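PDB 7CYX: glycine oxidase from Bacillus cereus ATCC 14579, which probably catalyses the FAD-dependent oxidation of glycine by oxygen to glyoxylate, ammonium and hydrogen peroxide, a step linked to thiamine diphosphate biosynthesis. Local coordinates for residues A20-L23 and A24-G27; I111-W114 and Q115-T118; F124-G127 and D128-R131; I284-R287 and A288-I291. All blocks are in the same frame, centred on the assembly; numbering follows the deposited sequence.

Interaction 1. Residues A20-L23 and A24-G27; sequences AHFL and AERG
The imidazole of His21 lies across the carboxylate of Glu25 one helical turn on, its CE1 3.3 Å from OE2 of Glu25. The two planes are 60° apart, and although NE2 of His21 is close to both carboxylate oxygens, the angles are too poor for a hydrogen bond; the polar partner of the ring is Ser165, which meets ND1. His21 reaches Glu25 with CG turned away from its own backbone nitrogen (chi1 164°), and the glutamate chain, extended beyond CG, carries the acid obliquely across the ring. An acid suits this solvent-facing position beside an imidazole, which it would probably make more basic.

These residues form the end of helix 14-25, the helix of a Rossmann-type beta-alpha-beta unit whose strands are 5-10 and 30-33. Ala20, Leu23 and Ala24 face those strands, where small or apolar side chains let the helix sit close. Phe22 and Leu23 pack on Ala349 of helix 341-352, while the guanidinium of Arg26 forms salt bridges with Asp350 and Glu353.

Ala24 N donates to Ala20 O at 3.1 Å in the regular helical way. Arg26 N turns to Leu23 O, 2.9 Å away and approached from above the carbonyl plane. Gly27 is the C-prime residue of a Schellman motif: its N bonds to Ala24 O at 3.0 Å and His28 N to Leu23 O; lacking a side chain, it easily adopts the positive phi (86°).

Interaction 2. Residues I111-W114 and Q115-T118; sequences IMDW and QQKT
Late in helix 102-116, on the surface of the domain that adjoins the flavin-binding part of the fold, Trp114 and Gln115 are packed against each other and against the preceding turn. The Trp114 indole is folded back over the helix backbone: chi1 of 80° places CG between the backbone nitrogen and the carbonyl carbon. One face of the ring consequently receives Ile111 O, 3.2 Å above its plane and toward the rim, with CG of Gln115 higher over that same face. A broad, flat ring can lie over the backbone of the turn in this way, with Thr118 CG2 at its edge, and Tyr59 touches it from a loop.

Gln115 runs side by side with Ile111, its bent chain bringing OE1 to 3.6 Å from CG2 of Ile111 and 3.7 Å from CZ2 of Trp114. The amide plane is 58° from the indole, so the two groups do not stack, and NE2 of Gln115 makes a weak hydrogen bond with the hydroxyl of Tyr147. One residue further on, Met112 and Gln116 also lie side by side, the flexible thioether chain next to the amide.

Thr118 follows Gln115 by three residues and turns back on it. Its OG1 donates to Gln115 O at 2.7 Å, in the carbonyl plane, while Thr118 N reaches the same oxygen at 2.9 Å; OG1 also accepts a hydrogen bond from NH1 of Arg67. Two donors from one residue therefore satisfy one carbonyl, and the neighbouring arginine would probably strengthen the hydroxyl as a donor.

Interaction 3. Residues F124-G127 and D128-R131; sequences FLTG and DHVR
The guanidinium of Arg131 has Gly127 O over the centre of one face, 3.3 Å above the plane, and Asp128 OD1 at its edge, in plane. The acid forms a salt bridge there, with NH1 of Arg131 3.0 Å from OD1 of Asp128, whereas the carbonyl oxygen over the face is set at a poor angle for bonding to NH1 and is held instead by the main-chain bond from Arg131 N, at 3.1 Å from Gly127 O. This is the first turn of helix 127-133, directly after strand 123-126 on the outer edge of a mixed sheet, and the arginine folds back over the turn because its chain bends at chi3 (-109°). Glu139 gives NH1 a second salt bridge, and Ser138 O accepts from NE, so NH1 and NE between them are tied to both the helix and the loop that follows.

Gly127 suits the spot beneath the guanidinium because it has no side chain to stand between that plane and the backbone. On the strand side Leu125 CB packs against Val130 CG2 at 3.7 Å. Tyr146 of strand 143-147 adjoins Leu125 and Ala144 adjoins Val130, an apolar setting that suits both side chains.

Thr126 occupies the N-cap position but gives no side-chain cap; its backbone oxygen begins the helical bonding instead, accepting from Val130 N at 2.9 Å with an N-H...O angle of 170°, nearly straight.

Interaction 4. Residues I284-R287 and A288-I291; sequences ILER and AYTI
With chi1 of -62°, Tyr289 turns CG away from its own carbonyl carbon and back toward the previous helical turn, and chi2 of -21° sets the ring so that Leu285 O sits 3.1 Å above one face, offset toward the rim. Thr290 differs: chi1 of 75° puts OG1 between its backbone nitrogen and carbonyl carbon, so that the hydroxyl donates to Arg287 O at 2.8 Å.

Leu285 crosses the far end of the tyrosine, its CD2 4.0 Å from CE1 of Tyr289, and Glu286 brings OE1 to 3.8 Å from CD2 of the same ring, its carboxylate steeply inclined to the ring plane.

These residues belong to helix 278-291, which packs on the large mixed sheet. Ile284 and Ala288 face strands 251-256 and 260-269, meeting Phe251, Ile253 and Ile263; a compact alanine allows the close approach, while Ile284 fills more of the interface. Acidic Glu286 suits the solvent side.

Leu285 O also accepts the main-chain bond from Tyr289 N at 3.0 Å. The hydroxyl of Thr290 has a second partner in Gln100, whose NE2 joins OG1.

Overall arrangement
From the N terminus, interaction 1 comes first, ending the helix between the first two strands of the FAD-binding Rossmann-type sheet. The remaining three belong to the other part of the molecule, around the large mixed sheet. Each contact is a local turn of one continuous segment, so none closes a long loop, and they follow in series without nesting or crossing. Interactions 2 and 3 touch: SD of Met112 packs 4.0 Å from N of Phe124, joining helix 102-116 to the edge strand 123-126. In interaction 4, centred about 19 Å from the centre of interaction 3, helix 278-291 lies on strands 251-256 and 260-269, and Ile291 shares a backbone hydrogen bond with Ser138, beyond helix 127-133.

Interaction 1. Residues A20-L23 and A24-G27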
loop_
_atom_site.group_PDB
_atom_site.type_symbol
_atom_site.label_atom_id
_atom_site.label_comp_id
_atom_site.label_asym_id
_atom_site.label_seq_id
_atom_site.Cartn_x
_atom_site.Cartn_y
_atom_site.Cartn_z
ATOM N N ALA A 20 1.357 -16.685 -12.907
ATOM C CA ALA A 20 2.605 -16.086 -13.344
ATOM C C ALA A 20 3.648 -16.211 -12.224
ATOM O O ALA A 20 4.747 -16.609 -12.470
ATOM C CB ALA A 20 2.381 -14.648 -13.744
ATOM N N HIS A 21 3.257 -15.888 -10.986
ATOM C CA HIS A 21 4.157 -15.902 -9.836
ATOM C C HIS A 21 4.807 -17.277 -9.658
ATOM O O HIS A 21 6.003 -17.357 -9.609
ATOM C CB HIS A 21 3.431 -15.518 -8.548
ATOM C CG HIS A 21 4.182 -15.884 -7.307
ATOM N ND1 HIS A 21 5.253 -15.145 -6.849
ATOM C CD2 HIS A 21 4.047 -16.921 -6.453
ATOM C CE1 HIS A 21 5.736 -15.702 -5.751
ATOM N NE2 HIS A 21 5.011 -16.796 -5.486
ATOM N N PHE A 22 3.991 -18.330 -9.509
ATOM C CA PHE A 22 4.473 -19.669 -9.167
ATOM C C PHE A 22 5.349 -20.257 -10.282
ATOM O O PHE A 22 6.343 -20.908 -9.964
ATOM C CB PHE A 22 3.315 -20.606 -8.820
ATOM C CG PHE A 22 2.691 -20.306 -7.486
ATOM C CD1 PHE A 22 3.269 -20.770 -6.310
ATOM C CD2 PHE A 22 1.564 -19.501 -7.396
ATOM C CE1 PHE A 22 2.705 -20.469 -5.079
ATOM C CE2 PHE A 22 1.014 -19.183 -6.162
ATOM C CZ PHE A 22 1.573 -19.681 -5.005
ATOM N N LEU A 23 4.983 -20.044 -11.559
ATOM C CA LEU A 23 5.742 -20.574 -12.719
ATOM C C LEU A 23 7.112 -19.905 -12.808
ATOM O O LEU A 23 8.129 -20.588 -12.826
ATOM C CB LEU A 23 4.981 -20.323 -14.021
ATOM C CG LEU A 23 3.805 -21.247 -14.337
ATOM C CD1 LEU A 23 3.171 -20.830 -15.657
ATOM C CD2 LEU A 23 4.219 -22.710 -14.389
ATOM N N ALA A 24 7.117 -18.569 -12.878
ATOM C CA ALA A 24 8.354 -17.761 -12.997
ATOM C C ALA A 24 9.298 -18.040 -11.822
ATOM O O ALA A 24 10.507 -18.060 -11.973
ATOM C CB ALA A 24 8.029 -16.286 -13.046
ATOM N N GLU A 25 8.724 -18.209 -10.638
ATOM C CA GLU A 25 9.499 -18.506 -9.446
ATOM C C GLU A 25 10.334 -19.779 -9.665
ATOM O O GLU A 25 11.449 -19.857 -9.182
ATOM C CB GLU A 25 8.567 -18.682 -8.250
ATOM C CG GLU A 25 9.153 -18.163 -6.958
ATOM C CD GLU A 25 8.212 -18.294 -5.776
ATOM O OE1 GLU A 25 7.328 -19.193 -5.800
ATOM O OE2 GLU A 25 8.359 -17.488 -4.838
ATOM N N ARG A 26 9.762 -20.749 -10.392
ATOM C CA ARG A 26 10.352 -22.070 -10.679
ATOM C C ARG A 26 11.153 -22.042 -11.988
ATOM O O ARG A 26 11.463 -23.093 -12.529
ATOM C CB ARG A 26 9.249 -23.137 -10.778
ATOM C CG ARG A 26 8.597 -23.528 -9.455
ATOM C CD ARG A 26 7.334 -24.366 -9.692
ATOM N NE ARG A 26 6.448 -24.472 -8.538
ATOM C CZ ARG A 26 5.464 -25.363 -8.405
ATOM N NH1 ARG A 26 5.263 -26.277 -9.340
ATOM N NH2 ARG A 26 4.668 -25.321 -7.345
ATOM N N GLY A 27 11.449 -20.845 -12.517
ATOM C CA GLY A 27 12.384 -20.670 -13.644
ATOM C C GLY A 27 11.768 -20.809 -15.036
ATOM O O GLY A 27 12.519 -20.955 -16.021
#

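Interaction 2. Residues I111-W114 and Q115-T118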
loop_
_atom_site.group_PDB
_atom_site.type_symbol
_atom_site.label_atom_id
_atom_site.label_comp_id
_atom_site.label_asym_id
_atom_site.label_seq_id
_atom_site.Cartn_x
_atom_site.Cartn_y
_atom_site.Cartn_z
ATOM N N ILE A 111 -25.021 -23.454 10.584
ATOM C CA ILE A 111 -23.803 -23.422 9.797
ATOM C C ILE A 111 -22.652 -23.871 10.705
ATOM O O ILE A 111 -21.909 -24.789 10.367
ATOM C CB ILE A 111 -23.539 -22.029 9.178
ATOM C CG1 ILE A 111 -24.773 -21.483 8.448
ATOM C CG2 ILE A 111 -22.307 -22.078 8.281
ATOM C CD1 ILE A 111 -24.487 -20.584 7.261
ATOM N N MET A 112 -22.546 -23.197 11.854
ATOM C CA MET A 112 -21.500 -23.388 12.845
ATOM C C MET A 112 -21.427 -24.852 13.278
ATOM O O MET A 112 -20.332 -25.380 13.401
ATOM C CB MET A 112 -21.748 -22.528 14.088
ATOM C CG MET A 112 -20.834 -22.877 15.234
ATOM S SD MET A 112 -20.961 -21.702 16.587
ATOM C CE MET A 112 -21.238 -22.808 17.967
ATOM N N ASP A 113 -22.589 -25.480 13.496
ATOM C CA ASP A 113 -22.667 -26.826 14.066
ATOM C C ASP A 113 -22.141 -27.870 13.069
ATOM O O ASP A 113 -21.491 -28.834 13.489
ATOM C CB ASP A 113 -24.074 -27.114 14.598
ATOM C CG ASP A 113 -24.392 -26.358 15.884
ATOM O OD1 ASP A 113 -23.477 -25.694 16.431
ATOM O OD2 ASP A 113 -25.551 -26.418 16.329
ATOM N N TRP A 114 -22.380 -27.680 11.763
ATOM C CA TRP A 114 -21.809 -28.594 10.756
ATOM C C TRP A 114 -20.327 -28.272 10.537
ATOM O O TRP A 114 -19.523 -29.166 10.323
ATOM C CB TRP A 114 -22.632 -28.627 9.454
ATOM C CG TRP A 114 -22.443 -27.514 8.465
ATOM C CD1 TRP A 114 -23.352 -26.539 8.159
ATOM C CD2 TRP A 114 -21.330 -27.308 7.570
ATOM N NE1 TRP A 114 -22.871 -25.718 7.172
ATOM C CE2 TRP A 114 -21.633 -26.164 6.790
ATOM C CE3 TRP A 114 -20.101 -27.954 7.366
ATOM C CZ2 TRP A 114 -20.751 -25.659 5.835
ATOM C CZ3 TRP A 114 -19.231 -27.456 6.422
ATOM C CH2 TRP A 114 -19.557 -26.326 5.664
ATOM N N GLN A 115 -19.973 -26.990 10.617
ATOM C CA GLN A 115 -18.599 -26.533 10.396
ATOM C C GLN A 115 -17.667 -27.114 11.470
ATOM O O GLN A 115 -16.561 -27.599 11.178
ATOM C CB GLN A 115 -18.555 -25.003 10.427
ATOM C CG GLN A 115 -17.908 -24.383 9.199
ATOM C CD GLN A 115 -18.613 -23.134 8.721
ATOM O OE1 GLN A 115 -18.891 -22.992 7.533
ATOM N NE2 GLN A 115 -18.911 -22.225 9.642
ATOM N N GLN A 116 -18.136 -27.055 12.720
ATOM C CA GLN A 116 -17.377 -27.478 13.898
ATOM C C GLN A 116 -16.859 -28.923 13.771
ATOM O O GLN A 116 -15.762 -29.232 14.251
ATOM C CB GLN A 116 -18.257 -27.352 15.142
ATOM C CG GLN A 116 -17.493 -26.887 16.369
ATOM C CD GLN A 116 -18.210 -25.743 17.039
ATOM O OE1 GLN A 116 -17.666 -24.643 17.148
ATOM N NE2 GLN A 116 -19.444 -25.994 17.462
ATOM N N LYS A 117 -17.649 -29.798 13.137
ATOM C CA LYS A 117 -17.310 -31.206 12.983
ATOM C C LYS A 117 -16.107 -31.391 12.044
ATOM O O LYS A 117 -15.559 -32.486 12.000
ATOM C CB LYS A 117 -18.519 -31.990 12.465
ATOM C CG LYS A 117 -19.667 -32.129 13.454
ATOM C CD LYS A 117 -21.008 -32.393 12.801
ATOM C CE LYS A 117 -22.057 -32.872 13.783
ATOM N NZ LYS A 117 -21.801 -34.269 14.214
ATOM N N THR A 118 -15.700 -30.336 11.317
ATOM C CA THR A 118 -14.583 -30.396 10.346
ATOM C C THR A 118 -13.247 -29.966 10.985
ATOM O O THR A 118 -12.211 -30.066 10.332
ATOM C CB THR A 118 -14.868 -29.554 9.088
ATOM O OG1 THR A 118 -14.652 -28.169 9.376
ATOM C CG2 THR A 118 -16.267 -29.752 8.537
#

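Interaction 3. Residues F124-G127 and D128-R131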
loop_
_atom_site.group_PDB
_atom_site.type_symbol
_atom_site.label_atom_id
_atom_site.label_comp_id
_atom_site.label_asym_id
_atom_site.label_seq_id
_atom_site.Cartn_x
_atom_site.Cartn_y
_atom_site.Cartn_z
ATOM N N PHE A 124 -19.947 -19.111 19.408
ATOM C CA PHE A 124 -21.187 -18.329 19.245
ATOM C C PHE A 124 -21.159 -17.221 20.283
ATOM O O PHE A 124 -20.854 -17.492 21.435
ATOM C CB PHE A 124 -22.438 -19.178 19.439
ATOM C CG PHE A 124 -23.685 -18.345 19.567
ATOM C CD1 PHE A 124 -24.358 -17.904 18.448
ATOM C CD2 PHE A 124 -24.143 -17.946 20.806
ATOM C CE1 PHE A 124 -25.488 -17.121 18.571
ATOM C CE2 PHE A 124 -25.280 -17.172 20.928
ATOM C CZ PHE A 124 -25.948 -16.760 19.809
ATOM N N LEU A 125 -21.459 -16.005 19.856
ATOM C CA LEU A 125 -21.457 -14.868 20.790
ATOM C C LEU A 125 -22.859 -14.300 20.893
ATOM O O LEU A 125 -23.596 -14.313 19.923
ATOM C CB LEU A 125 -20.520 -13.790 20.259
ATOM C CG LEU A 125 -19.080 -13.884 20.731
ATOM C CD1 LEU A 125 -18.403 -15.061 20.077
ATOM C CD2 LEU A 125 -18.348 -12.606 20.389
ATOM N N THR A 126 -23.155 -13.785 22.068
ATOM C CA THR A 126 -24.428 -13.111 22.357
ATOM C C THR A 126 -24.322 -11.674 21.826
ATOM O O THR A 126 -23.209 -11.201 21.628
ATOM C CB THR A 126 -24.642 -13.204 23.867
ATOM O OG1 THR A 126 -26.037 -13.257 24.128
ATOM C CG2 THR A 126 -24.006 -12.066 24.623
ATOM N N GLY A 127 -25.443 -11.004 21.594
ATOM C CA GLY A 127 -25.399 -9.613 21.117
ATOM C C GLY A 127 -24.541 -8.747 22.009
ATOM O O GLY A 127 -23.689 -8.051 21.496
ATOM N N ASP A 128 -24.736 -8.845 23.318
ATOM C CA ASP A 128 -23.961 -8.064 24.276
ATOM C C ASP A 128 -22.467 -8.431 24.214
ATOM O O ASP A 128 -21.613 -7.561 24.372
ATOM C CB ASP A 128 -24.530 -8.228 25.692
ATOM C CG ASP A 128 -25.878 -7.560 25.916
ATOM O OD1 ASP A 128 -26.395 -6.903 24.971
ATOM O OD2 ASP A 128 -26.404 -7.699 27.036
ATOM N N HIS A 129 -22.136 -9.705 23.976
ATOM C CA HIS A 129 -20.724 -10.149 24.019
ATOM C C HIS A 129 -20.017 -9.641 22.755
ATOM O O HIS A 129 -18.856 -9.187 22.837
ATOM C CB HIS A 129 -20.589 -11.666 24.288
ATOM C CG HIS A 129 -20.933 -12.065 25.693
ATOM N ND1 HIS A 129 -21.681 -13.191 25.993
ATOM C CD2 HIS A 129 -20.653 -11.483 26.882
ATOM C CE1 HIS A 129 -21.845 -13.281 27.295
ATOM N NE2 HIS A 129 -21.228 -12.245 27.862
ATOM N N VAL A 130 -20.739 -9.647 21.622
ATOM C CA VAL A 130 -20.250 -9.032 20.370
ATOM C C VAL A 130 -19.876 -7.574 20.666
ATOM O O VAL A 130 -18.743 -7.132 20.428
ATOM C CB VAL A 130 -21.290 -9.103 19.232
ATOM C CG1 VAL A 130 -20.848 -8.308 18.009
ATOM C CG2 VAL A 130 -21.625 -10.532 18.827
ATOM N N ARG A 131 -20.841 -6.853 21.237
ATOM C CA ARG A 131 -20.742 -5.410 21.427
ATOM C C ARG A 131 -19.627 -5.027 22.406
ATOM O O ARG A 131 -19.171 -3.886 22.373
ATOM C CB ARG A 131 -22.083 -4.852 21.914
ATOM C CG ARG A 131 -22.862 -4.115 20.835
ATOM C CD ARG A 131 -24.299 -3.846 21.235
ATOM N NE ARG A 131 -25.165 -4.692 20.435
ATOM C CZ ARG A 131 -25.934 -5.655 20.916
ATOM N NH1 ARG A 131 -26.111 -5.763 22.223
ATOM N NH2 ARG A 131 -26.512 -6.500 20.080
#

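Interaction 4. Residues I284-R287 and A288-I291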
loop_
_atom_site.group_PDB
_atom_site.type_symbol
_atom_site.label_atom_id
_atom_site.label_comp_id
_atom_site.label_asym_id
_atom_site.label_seq_id
_atom_site.Cartn_x
_atom_site.Cartn_y
_atom_site.Cartn_z
ATOM N N ILE A 284 -27.403 -0.221 -0.247
ATOM C CA ILE A 284 -26.229 -0.737 0.446
ATOM C C ILE A 284 -26.021 0.021 1.750
ATOM O O ILE A 284 -25.744 -0.587 2.792
ATOM C CB ILE A 284 -24.964 -0.639 -0.409
ATOM C CG1 ILE A 284 -24.967 -1.695 -1.511
ATOM C CG2 ILE A 284 -23.728 -0.720 0.474
ATOM C CD1 ILE A 284 -23.906 -1.457 -2.572
ATOM N N LEU A 285 -26.107 1.344 1.670
ATOM C CA LEU A 285 -25.821 2.162 2.816
ATOM C C LEU A 285 -26.913 1.997 3.892
ATOM O O LEU A 285 -26.609 1.969 5.086
ATOM C CB LEU A 285 -25.637 3.615 2.370
ATOM C CG LEU A 285 -24.207 4.024 1.992
ATOM C CD1 LEU A 285 -24.166 5.447 1.452
ATOM C CD2 LEU A 285 -23.257 3.903 3.170
ATOM N N GLU A 286 -28.181 1.885 3.493
ATOM C CA GLU A 286 -29.258 1.771 4.468
ATOM C C GLU A 286 -29.097 0.454 5.244
ATOM O O GLU A 286 -29.413 0.380 6.451
ATOM C CB GLU A 286 -30.629 1.857 3.791
ATOM C CG GLU A 286 -30.982 3.251 3.285
ATOM C CD GLU A 286 -31.539 4.240 4.303
ATOM O OE1 GLU A 286 -31.603 3.905 5.521
ATOM O OE2 GLU A 286 -31.903 5.362 3.873
ATOM N N ARG A 287 -28.646 -0.593 4.543
ATOM C CA ARG A 287 -28.452 -1.883 5.165
ATOM C C ARG A 287 -27.288 -1.756 6.157
ATOM O O ARG A 287 -27.329 -2.345 7.249
ATOM C CB ARG A 287 -28.226 -2.980 4.126
ATOM C CG ARG A 287 -28.340 -4.388 4.700
ATOM C CD ARG A 287 -28.339 -5.461 3.621
ATOM N NE ARG A 287 -28.297 -6.835 4.123
ATOM C CZ ARG A 287 -28.233 -7.905 3.339
ATOM N NH1 ARG A 287 -28.254 -7.758 2.022
ATOM N NH2 ARG A 287 -28.120 -9.110 3.870
ATOM N N ALA A 288 -26.276 -0.949 5.803
ATOM C CA ALA A 288 -25.081 -0.837 6.636
ATOM C C ALA A 288 -25.405 -0.091 7.929
ATOM O O ALA A 288 -24.769 -0.349 8.962
ATOM C CB ALA A 288 -23.969 -0.154 5.898
ATOM N N TYR A 289 -26.380 0.824 7.859
ATOM C CA TYR A 289 -26.751 1.658 8.974
ATOM C C TYR A 289 -27.378 0.784 10.077
ATOM O O TYR A 289 -27.172 1.061 11.249
ATOM C CB TYR A 289 -27.698 2.792 8.555
ATOM C CG TYR A 289 -27.195 3.812 7.557
ATOM C CD1 TYR A 289 -25.842 4.028 7.333
ATOM C CD2 TYR A 289 -28.092 4.622 6.870
ATOM C CE1 TYR A 289 -25.396 4.984 6.434
ATOM C CE2 TYR A 289 -27.664 5.593 5.979
ATOM C CZ TYR A 289 -26.307 5.772 5.747
ATOM O OH TYR A 289 -25.860 6.718 4.859
ATOM N N THR A 290 -28.131 -0.255 9.701
ATOM C CA THR A 290 -28.783 -1.133 10.678
ATOM C C THR A 290 -27.753 -1.999 11.438
ATOM O O THR A 290 -28.066 -2.511 12.505
ATOM C CB THR A 290 -29.812 -2.078 10.042
ATOM O OG1 THR A 290 -29.051 -3.087 9.389
ATOM C CG2 THR A 290 -30.768 -1.433 9.060
ATOM N N ILE A 291 -26.560 -2.201 10.857
ATOM C CA ILE A 291 -25.485 -3.007 11.447
ATOM C C ILE A 291 -24.564 -2.100 12.276
ATOM O O ILE A 291 -24.046 -2.526 13.326
ATOM C CB ILE A 291 -24.680 -3.758 10.367
ATOM C CG1 ILE A 291 -25.400 -5.004 9.850
ATOM C CG2 ILE A 291 -23.294 -4.132 10.873
ATOM C CD1 ILE A 291 -26.602 -4.741 8.998
#